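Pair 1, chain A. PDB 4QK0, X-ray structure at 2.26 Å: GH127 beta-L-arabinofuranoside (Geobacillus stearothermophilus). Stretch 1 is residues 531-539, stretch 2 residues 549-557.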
# COMPACT_ATOMS: atom_id res chain seq x y z
N PRO A 531 -11.41 -37.94 3.24
CA PRO A 531 -10.10 -37.85 2.57
C PRO A 531 -9.45 -36.44 2.62
O PRO A 531 -10.14 -35.44 2.41
CB PRO A 531 -10.40 -38.24 1.13
CG PRO A 531 -11.79 -38.80 1.11
CD PRO A 531 -12.51 -38.25 2.31
N MSE A 532 -8.15 -36.39 2.96
CA MSE A 532 -7.36 -35.14 3.05
C MSE A 532 -6.21 -35.13 2.03
O MSE A 532 -5.04 -35.17 2.42
CB MSE A 532 -6.76 -34.96 4.47
CG MSE A 532 -7.80 -34.58 5.48
SE MSE A 532 -6.90 -34.00 7.08
CE MSE A 532 -8.48 -33.52 8.11
N PRO A 533 -6.51 -35.09 0.73
CA PRO A 533 -5.45 -34.87 -0.23
C PRO A 533 -4.90 -33.45 -0.16
O PRO A 533 -5.55 -32.55 0.39
CB PRO A 533 -6.18 -35.00 -1.58
CG PRO A 533 -7.57 -34.58 -1.30
CD PRO A 533 -7.84 -35.09 0.10
N VAL A 534 -3.70 -33.24 -0.70
CA VAL A 534 -3.16 -31.86 -0.79
C VAL A 534 -3.91 -31.18 -1.91
O VAL A 534 -3.91 -31.67 -2.98
CB VAL A 534 -1.66 -31.81 -1.10
CG1 VAL A 534 -1.18 -30.36 -1.34
CG2 VAL A 534 -0.87 -32.40 0.06
N GLU A 535 -4.53 -30.05 -1.65
CA GLU A 535 -5.23 -29.36 -2.67
C GLU A 535 -4.52 -28.04 -3.06
O GLU A 535 -3.97 -27.34 -2.22
CB GLU A 535 -6.62 -28.96 -2.17
CG GLU A 535 -7.53 -30.10 -1.75
CD GLU A 535 -8.26 -30.80 -2.91
OE1 GLU A 535 -7.84 -30.68 -4.10
OE2 GLU A 535 -9.22 -31.55 -2.59
N ARG A 536 -4.60 -27.71 -4.34
CA ARG A 536 -4.16 -26.44 -4.89
C ARG A 536 -5.38 -25.54 -4.96
O ARG A 536 -6.28 -25.79 -5.74
CB ARG A 536 -3.61 -26.64 -6.31
CG ARG A 536 -2.18 -27.19 -6.41
CD ARG A 536 -1.80 -27.31 -7.90
NE ARG A 536 -0.40 -27.59 -8.17
CZ ARG A 536 0.18 -28.78 -7.98
NH1 ARG A 536 -0.51 -29.84 -7.52
NH2 ARG A 536 1.48 -28.93 -8.24
N ILE A 537 -5.43 -24.50 -4.14
CA ILE A 537 -6.60 -23.65 -4.12
C ILE A 537 -6.39 -22.44 -5.04
O ILE A 537 -5.35 -21.77 -4.98
CB ILE A 537 -6.86 -23.18 -2.69
CG1 ILE A 537 -6.99 -24.39 -1.72
CG2 ILE A 537 -8.12 -22.33 -2.64
CD1 ILE A 537 -8.08 -25.38 -2.08
N LYS A 538 -7.40 -22.14 -5.85
CA LYS A 538 -7.43 -20.97 -6.69
C LYS A 538 -8.46 -19.96 -6.23
O LYS A 538 -9.54 -20.33 -5.78
CB LYS A 538 -7.77 -21.36 -8.11
CG LYS A 538 -6.74 -22.25 -8.77
CD LYS A 538 -5.39 -21.60 -9.05
CE LYS A 538 -5.54 -20.30 -9.89
NZ LYS A 538 -4.28 -19.58 -10.18
N ALA A 539 -8.13 -18.68 -6.33
CA ALA A 539 -9.07 -17.64 -5.99
C ALA A 539 -9.85 -17.21 -7.21
O ALA A 539 -9.38 -17.32 -8.34
CB ALA A 539 -8.41 -16.45 -5.39
N LYS A 549 -1.66 -17.18 -9.16
CA LYS A 549 -1.16 -17.72 -7.91
C LYS A 549 -2.02 -18.82 -7.39
O LYS A 549 -3.16 -18.91 -7.77
CB LYS A 549 -1.04 -16.67 -6.86
CG LYS A 549 -0.16 -15.51 -7.25
CD LYS A 549 0.03 -14.68 -5.98
CE LYS A 549 0.50 -13.27 -6.24
NZ LYS A 549 1.95 -13.30 -6.51
N VAL A 550 -1.46 -19.63 -6.50
CA VAL A 550 -2.11 -20.81 -5.97
C VAL A 550 -1.72 -20.95 -4.51
O VAL A 550 -0.64 -20.49 -4.11
CB VAL A 550 -1.69 -22.04 -6.79
CG1 VAL A 550 -0.25 -22.38 -6.55
CG2 VAL A 550 -2.54 -23.24 -6.47
N ALA A 551 -2.63 -21.48 -3.70
CA ALA A 551 -2.39 -21.70 -2.27
C ALA A 551 -2.51 -23.15 -2.04
O ALA A 551 -3.32 -23.85 -2.66
CB ALA A 551 -3.38 -20.93 -1.41
N LEU A 552 -1.73 -23.64 -1.10
CA LEU A 552 -1.88 -25.04 -0.71
C LEU A 552 -2.74 -25.20 0.55
O LEU A 552 -2.66 -24.42 1.49
CB LEU A 552 -0.52 -25.65 -0.44
CG LEU A 552 0.37 -25.60 -1.67
CD1 LEU A 552 1.72 -26.15 -1.32
CD2 LEU A 552 -0.19 -26.36 -2.85
N GLN A 553 -3.61 -26.21 0.52
CA GLN A 553 -4.48 -26.51 1.64
C GLN A 553 -4.63 -28.03 1.79
O GLN A 553 -4.77 -28.76 0.81
CB GLN A 553 -5.85 -25.86 1.46
CG GLN A 553 -6.74 -26.03 2.68
CD GLN A 553 -8.05 -25.28 2.65
OE1 GLN A 553 -8.16 -24.21 2.06
NE2 GLN A 553 -9.04 -25.78 3.40
N ARG A 554 -4.69 -28.47 3.03
CA ARG A 554 -4.98 -29.90 3.33
C ARG A 554 -5.95 -30.02 4.50
O ARG A 554 -5.68 -29.51 5.58
CB ARG A 554 -3.67 -30.58 3.68
CG ARG A 554 -3.80 -32.03 4.07
CD ARG A 554 -2.44 -32.70 4.29
NE ARG A 554 -2.69 -34.12 4.54
CZ ARG A 554 -3.01 -34.64 5.72
NH1 ARG A 554 -3.10 -33.91 6.81
NH2 ARG A 554 -3.26 -35.91 5.82
N GLY A 555 -7.08 -30.70 4.30
CA GLY A 555 -8.12 -30.67 5.34
C GLY A 555 -8.52 -29.22 5.50
O GLY A 555 -8.57 -28.48 4.51
N PRO A 556 -8.74 -28.77 6.73
CA PRO A 556 -9.09 -27.36 7.02
C PRO A 556 -7.89 -26.38 7.08
O PRO A 556 -8.10 -25.20 7.33
CB PRO A 556 -9.72 -27.44 8.42
CG PRO A 556 -8.90 -28.51 9.08
CD PRO A 556 -8.63 -29.53 7.99
N ILE A 557 -6.66 -26.89 6.91
CA ILE A 557 -5.48 -26.11 7.18
C ILE A 557 -4.84 -25.56 5.91
O ILE A 557 -4.51 -26.32 4.99
CB ILE A 557 -4.46 -26.88 8.02
CG1 ILE A 557 -5.04 -26.97 9.45
CG2 ILE A 557 -3.14 -26.13 8.04
CD1 ILE A 557 -4.19 -27.79 10.37
O HOH W 1 -2.33 -35.93 2.67
O HOH W 2 -7.88 -31.74 1.59
O HOH W 3 -5.69 -17.66 -7.68

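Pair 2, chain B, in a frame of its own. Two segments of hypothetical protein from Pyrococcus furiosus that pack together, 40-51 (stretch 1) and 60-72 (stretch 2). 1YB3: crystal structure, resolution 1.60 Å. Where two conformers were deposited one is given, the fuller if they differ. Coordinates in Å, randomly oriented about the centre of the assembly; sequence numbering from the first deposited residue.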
# COMPACT_ATOMS: atom_id res chain seq x y z
N THR B 40 -13.77 2.39 9.03
CA THR B 40 -14.81 2.29 8.00
C THR B 40 -14.24 1.60 6.77
O THR B 40 -13.33 2.13 6.12
CB THR B 40 -15.35 3.67 7.63
OG1 THR B 40 -15.93 4.27 8.79
CG2 THR B 40 -16.40 3.53 6.54
N VAL B 41 -14.76 0.43 6.47
CA VAL B 41 -14.22 -0.41 5.36
C VAL B 41 -15.25 -0.38 4.24
O VAL B 41 -16.36 -0.87 4.41
CB VAL B 41 -13.94 -1.85 5.81
CG1 VAL B 41 -13.44 -2.69 4.63
CG2 VAL B 41 -12.89 -1.89 6.93
N GLU B 42 -14.86 0.18 3.11
CA GLU B 42 -15.81 0.39 2.02
C GLU B 42 -15.86 -0.84 1.10
O GLU B 42 -15.14 -1.80 1.31
CB GLU B 42 -15.45 1.65 1.23
CG GLU B 42 -15.40 2.94 2.07
CD GLU B 42 -16.77 3.39 2.54
OE1 GLU B 42 -17.79 2.84 2.08
OE2 GLU B 42 -16.83 4.32 3.38
N GLU B 43 -16.73 -0.79 0.08
CA GLU B 43 -16.87 -1.91 -0.85
C GLU B 43 -15.74 -1.94 -1.87
O GLU B 43 -15.10 -0.93 -2.15
CB GLU B 43 -18.21 -1.82 -1.59
CG GLU B 43 -19.45 -1.78 -0.67
CD GLU B 43 -19.65 -3.06 0.14
OE1 GLU B 43 -19.07 -4.11 -0.21
OE2 GLU B 43 -20.39 -3.01 1.15
N VAL B 44 -15.53 -3.11 -2.46
CA VAL B 44 -14.53 -3.26 -3.52
C VAL B 44 -14.96 -2.46 -4.74
O VAL B 44 -16.13 -2.48 -5.13
CB VAL B 44 -14.37 -4.75 -3.91
CG1 VAL B 44 -13.45 -4.90 -5.12
CG2 VAL B 44 -13.84 -5.56 -2.72
N SER B 45 -14.00 -1.73 -5.32
CA SER B 45 -14.25 -1.03 -6.57
C SER B 45 -13.11 -1.33 -7.55
O SER B 45 -12.14 -2.01 -7.19
CB SER B 45 -14.41 0.47 -6.32
OG SER B 45 -13.16 1.08 -6.08
N GLU B 46 -13.24 -0.86 -8.79
CA GLU B 46 -12.23 -1.13 -9.80
C GLU B 46 -11.38 0.10 -10.05
O GLU B 46 -11.90 1.19 -10.28
CB GLU B 46 -12.88 -1.63 -11.09
CG GLU B 46 -13.68 -2.91 -10.92
CD GLU B 46 -12.86 -4.06 -10.33
OE1 GLU B 46 -11.68 -4.24 -10.74
OE2 GLU B 46 -13.39 -4.81 -9.47
N VAL B 47 -10.07 -0.08 -9.99
CA VAL B 47 -9.14 0.99 -10.19
C VAL B 47 -8.44 0.78 -11.54
O VAL B 47 -7.82 -0.25 -11.74
CB VAL B 47 -8.07 1.02 -9.06
CG1 VAL B 47 -7.00 2.08 -9.35
CG2 VAL B 47 -8.75 1.26 -7.68
N PHE B 48 -8.56 1.76 -12.44
CA PHE B 48 -7.89 1.71 -13.75
C PHE B 48 -6.70 2.67 -13.79
O PHE B 48 -6.69 3.68 -13.08
CB PHE B 48 -8.86 2.16 -14.86
CG PHE B 48 -10.05 1.25 -15.08
CD1 PHE B 48 -10.09 0.37 -16.16
CD2 PHE B 48 -11.15 1.30 -14.22
CE1 PHE B 48 -11.20 -0.46 -16.37
CE2 PHE B 48 -12.26 0.47 -14.41
CZ PHE B 48 -12.29 -0.41 -15.49
N ASN B 49 -5.71 2.35 -14.63
CA ASN B 49 -4.59 3.26 -14.97
C ASN B 49 -3.55 3.49 -13.88
O ASN B 49 -2.72 4.41 -13.96
CB ASN B 49 -5.13 4.60 -15.52
CG ASN B 49 -6.06 4.40 -16.71
OD1 ASN B 49 -5.89 3.46 -17.50
ND2 ASN B 49 -7.04 5.27 -16.84
N ALA B 50 -3.57 2.63 -12.87
CA ALA B 50 -2.57 2.62 -11.82
C ALA B 50 -1.27 2.00 -12.34
O ALA B 50 -1.31 1.15 -13.25
CB ALA B 50 -3.11 1.83 -10.61
N TYR B 51 -0.13 2.39 -11.78
CA TYR B 51 1.14 1.82 -12.20
C TYR B 51 1.58 0.76 -11.19
O TYR B 51 1.26 0.86 -9.99
CB TYR B 51 2.23 2.90 -12.28
CG TYR B 51 2.17 3.83 -13.48
CD1 TYR B 51 3.19 3.83 -14.44
CD2 TYR B 51 1.12 4.73 -13.63
CE1 TYR B 51 3.15 4.71 -15.54
CE2 TYR B 51 1.07 5.61 -14.72
CZ TYR B 51 2.10 5.59 -15.66
OH TYR B 51 2.06 6.45 -16.73
N GLU B 60 2.23 1.09 -16.54
CA GLU B 60 0.81 1.36 -16.36
C GLU B 60 -0.07 0.15 -16.62
O GLU B 60 0.10 -0.56 -17.61
CB GLU B 60 0.36 2.54 -17.24
CG GLU B 60 -1.02 3.05 -16.88
CD GLU B 60 -1.47 4.20 -17.75
OE1 GLU B 60 -0.65 4.70 -18.55
OE2 GLU B 60 -2.64 4.60 -17.63
N MSE B 61 -1.00 -0.09 -15.71
CA MSE B 61 -2.05 -1.09 -15.91
C MSE B 61 -3.26 -0.39 -16.50
O MSE B 61 -3.99 0.30 -15.80
CB MSE B 61 -2.43 -1.75 -14.58
CG MSE B 61 -1.28 -2.39 -13.88
SE MSE B 61 -1.80 -3.19 -12.13
CE MSE B 61 -1.83 -1.53 -11.06
N LYS B 62 -3.48 -0.56 -17.81
CA LYS B 62 -4.69 0.01 -18.42
C LYS B 62 -5.94 -0.83 -18.08
O LYS B 62 -7.08 -0.40 -18.29
CB LYS B 62 -4.52 0.13 -19.95
CG LYS B 62 -3.19 0.73 -20.39
CD LYS B 62 -3.22 2.25 -20.44
CE LYS B 62 -2.03 2.78 -21.23
NZ LYS B 62 -2.26 4.14 -21.79
N TYR B 63 -5.71 -2.04 -17.58
CA TYR B 63 -6.76 -2.89 -17.05
C TYR B 63 -7.10 -2.54 -15.57
O TYR B 63 -6.28 -1.95 -14.89
CB TYR B 63 -6.31 -4.33 -17.15
CG TYR B 63 -4.99 -4.65 -16.48
CD1 TYR B 63 -4.94 -5.13 -15.16
CD2 TYR B 63 -3.78 -4.52 -17.18
CE1 TYR B 63 -3.74 -5.46 -14.56
CE2 TYR B 63 -2.55 -4.84 -16.58
CZ TYR B 63 -2.55 -5.31 -15.26
OH TYR B 63 -1.34 -5.63 -14.68
N PRO B 64 -8.31 -2.89 -15.11
CA PRO B 64 -8.69 -2.57 -13.73
C PRO B 64 -8.09 -3.59 -12.78
O PRO B 64 -7.79 -4.72 -13.14
CB PRO B 64 -10.20 -2.76 -13.74
CG PRO B 64 -10.42 -3.86 -14.75
CD PRO B 64 -9.42 -3.55 -15.83
N HIS B 65 -7.90 -3.17 -11.53
CA HIS B 65 -7.60 -4.13 -10.50
C HIS B 65 -8.50 -3.78 -9.30
O HIS B 65 -8.92 -2.61 -9.20
CB HIS B 65 -6.12 -4.09 -10.13
CG HIS B 65 -5.72 -2.92 -9.30
ND1 HIS B 65 -5.18 -1.77 -9.84
CD2 HIS B 65 -5.75 -2.72 -7.95
CE1 HIS B 65 -4.91 -0.91 -8.87
NE2 HIS B 65 -5.24 -1.47 -7.72
N PRO B 66 -8.80 -4.77 -8.43
CA PRO B 66 -9.73 -4.52 -7.31
C PRO B 66 -9.07 -3.84 -6.10
O PRO B 66 -7.91 -4.11 -5.79
CB PRO B 66 -10.23 -5.92 -6.94
CG PRO B 66 -9.04 -6.83 -7.26
CD PRO B 66 -8.32 -6.17 -8.46
N ALA B 67 -9.79 -2.93 -5.45
CA ALA B 67 -9.29 -2.30 -4.22
C ALA B 67 -10.48 -1.82 -3.41
O ALA B 67 -11.53 -1.51 -3.96
CB ALA B 67 -8.33 -1.14 -4.54
N PHE B 68 -10.30 -1.72 -2.09
CA PHE B 68 -11.36 -1.15 -1.23
C PHE B 68 -10.74 -0.19 -0.23
O PHE B 68 -9.65 -0.45 0.28
CB PHE B 68 -12.20 -2.24 -0.53
CG PHE B 68 -11.41 -3.20 0.32
CD1 PHE B 68 -11.25 -2.96 1.71
CD2 PHE B 68 -10.84 -4.36 -0.23
CE1 PHE B 68 -10.55 -3.87 2.51
CE2 PHE B 68 -10.14 -5.26 0.56
CZ PHE B 68 -9.97 -5.00 1.95
N ALA B 69 -11.44 0.92 0.02
CA ALA B 69 -11.00 1.93 0.99
C ALA B 69 -11.13 1.45 2.44
O ALA B 69 -12.09 0.73 2.80
CB ALA B 69 -11.85 3.20 0.81
N VAL B 70 -10.16 1.87 3.25
CA VAL B 70 -10.19 1.74 4.71
C VAL B 70 -9.91 3.14 5.24
O VAL B 70 -8.81 3.64 5.11
CB VAL B 70 -9.13 0.75 5.24
CG1 VAL B 70 -9.25 0.62 6.79
CG2 VAL B 70 -9.23 -0.64 4.57
N LYS B 71 -10.92 3.79 5.80
CA LYS B 71 -10.78 5.18 6.23
C LYS B 71 -10.09 5.23 7.60
O LYS B 71 -10.31 4.34 8.42
CB LYS B 71 -12.14 5.84 6.31
CG LYS B 71 -12.92 5.79 5.00
CD LYS B 71 -14.12 6.71 5.07
CE LYS B 71 -14.80 6.79 3.72
NZ LYS B 71 -15.76 7.93 3.71
N PRO B 72 -9.26 6.25 7.85
CA PRO B 72 -8.93 7.37 6.98
C PRO B 72 -7.68 7.11 6.14
O PRO B 72 -6.64 6.69 6.66
CB PRO B 72 -8.68 8.51 7.98
CG PRO B 72 -8.07 7.80 9.18
CD PRO B 72 -8.58 6.37 9.16
O HOH W 4 -12.47 4.95 10.05
O HOH W 5 -13.61 1.50 -1.77
O HOH W 6 -11.59 1.84 -3.47
O HOH W 7 -5.28 -0.20 -12.60
O HOH W 8 -7.77 2.10 -18.99
O HOH W 9 1.81 4.63 -19.67

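Both pairs are antiparallel two-stranded arrangements, and 14 central residues superpose with an RMSD of 0.8 Å over N, CA and C. The strand directions diverge from strict antiparallelism, at 140° in pair 1 and 123° in pair 2. The shared core is a ladder of four backbone hydrogen bonds. In pair 1, Glu535(A) N donates to Gln553(A) O (2.8 Å) and Gln553(A) N to Glu535(A) O (3.0 Å), while Ile537(A) N donates to Ala551(A) O (2.7 Å) and Ala551(A) N to Ile537(A) O (3.0 Å). The matching positions in pair 2 repeat the pattern: Ser45(B) N to Ala67(B) O (2.8 Å), Ala67(B) N to Ser45(B) O (3.1 Å), Val47(B) N to His65(B) O (2.9 Å) and His65(B) N to Val47(B) O (2.9 Å).

On this common register, different side chains fill the matched positions. On the face carrying Ile537(A), Ala551(A) and Gln553(A), the bulk comes from both strands: Ile537(A) CG1 packs 3.7 Å from Gln553(A) CB. In pair 2 Ala67(B) replaces the glutamine, and Val47(B) CG2 lies 4.0 Å from Ala67(B) CB. The smaller alanine of pair 1, Ala551(A), gives way to His65(B), over whose ring face Val47(B) CB sits, 4.0 Å from the ring centroid.

Val534(A) and Val44(B) coincide closely and share the t rotamer. Val534(A) CG1 approaches Leu552(A) CD2 at 4.4 Å; Val44(B) CG1 meets Pro66(B) CB, in the leucine's place, at 3.8 Å. Next along, Val550(A) CG2 lies 3.6 Å from Arg536(A) CB and 4.2 Å from Lys538(A) CD. Its counterpart, Pro64(B), places CB over the Phe48(B) ring, 3.7 Å from the centroid, so an aromatic face takes the position of the lysine's aliphatic chain. That lysine also turns its end back to the partner strand, donating from Lys538(A) NZ to Lys549(A) O (2.7 Å).

The other end of the match keeps a common water bridge, while the side chains beside it differ. Water 2 links Pro533(A) O (2.7 Å) to Gly555(A) N (3.0 Å), and water 5 links the matching Glu43(B) O (2.9 Å) to Ala69(B) N (2.9 Å). Met532(A), a selenomethionine, places SE over one face of the Arg554(A) guanidinium, 3.8 Å from Arg554(A) NH1, and water 1 links Met532(A) O (2.8 Å) to Arg554(A) NE (2.6 Å). Glu42(B) occupies the methionine's position and Phe68(B) the arginine's. Glu42(B) N also donates to Ala69(B) O (2.8 Å), a bond the matching Met532(A) and Gly555(A) do not make. Phe68(B) packs against apolar neighbours, with CD1 3.7 Å from Val41(B) CG1 and CD2 4.1 Å from Val44(B) CG2.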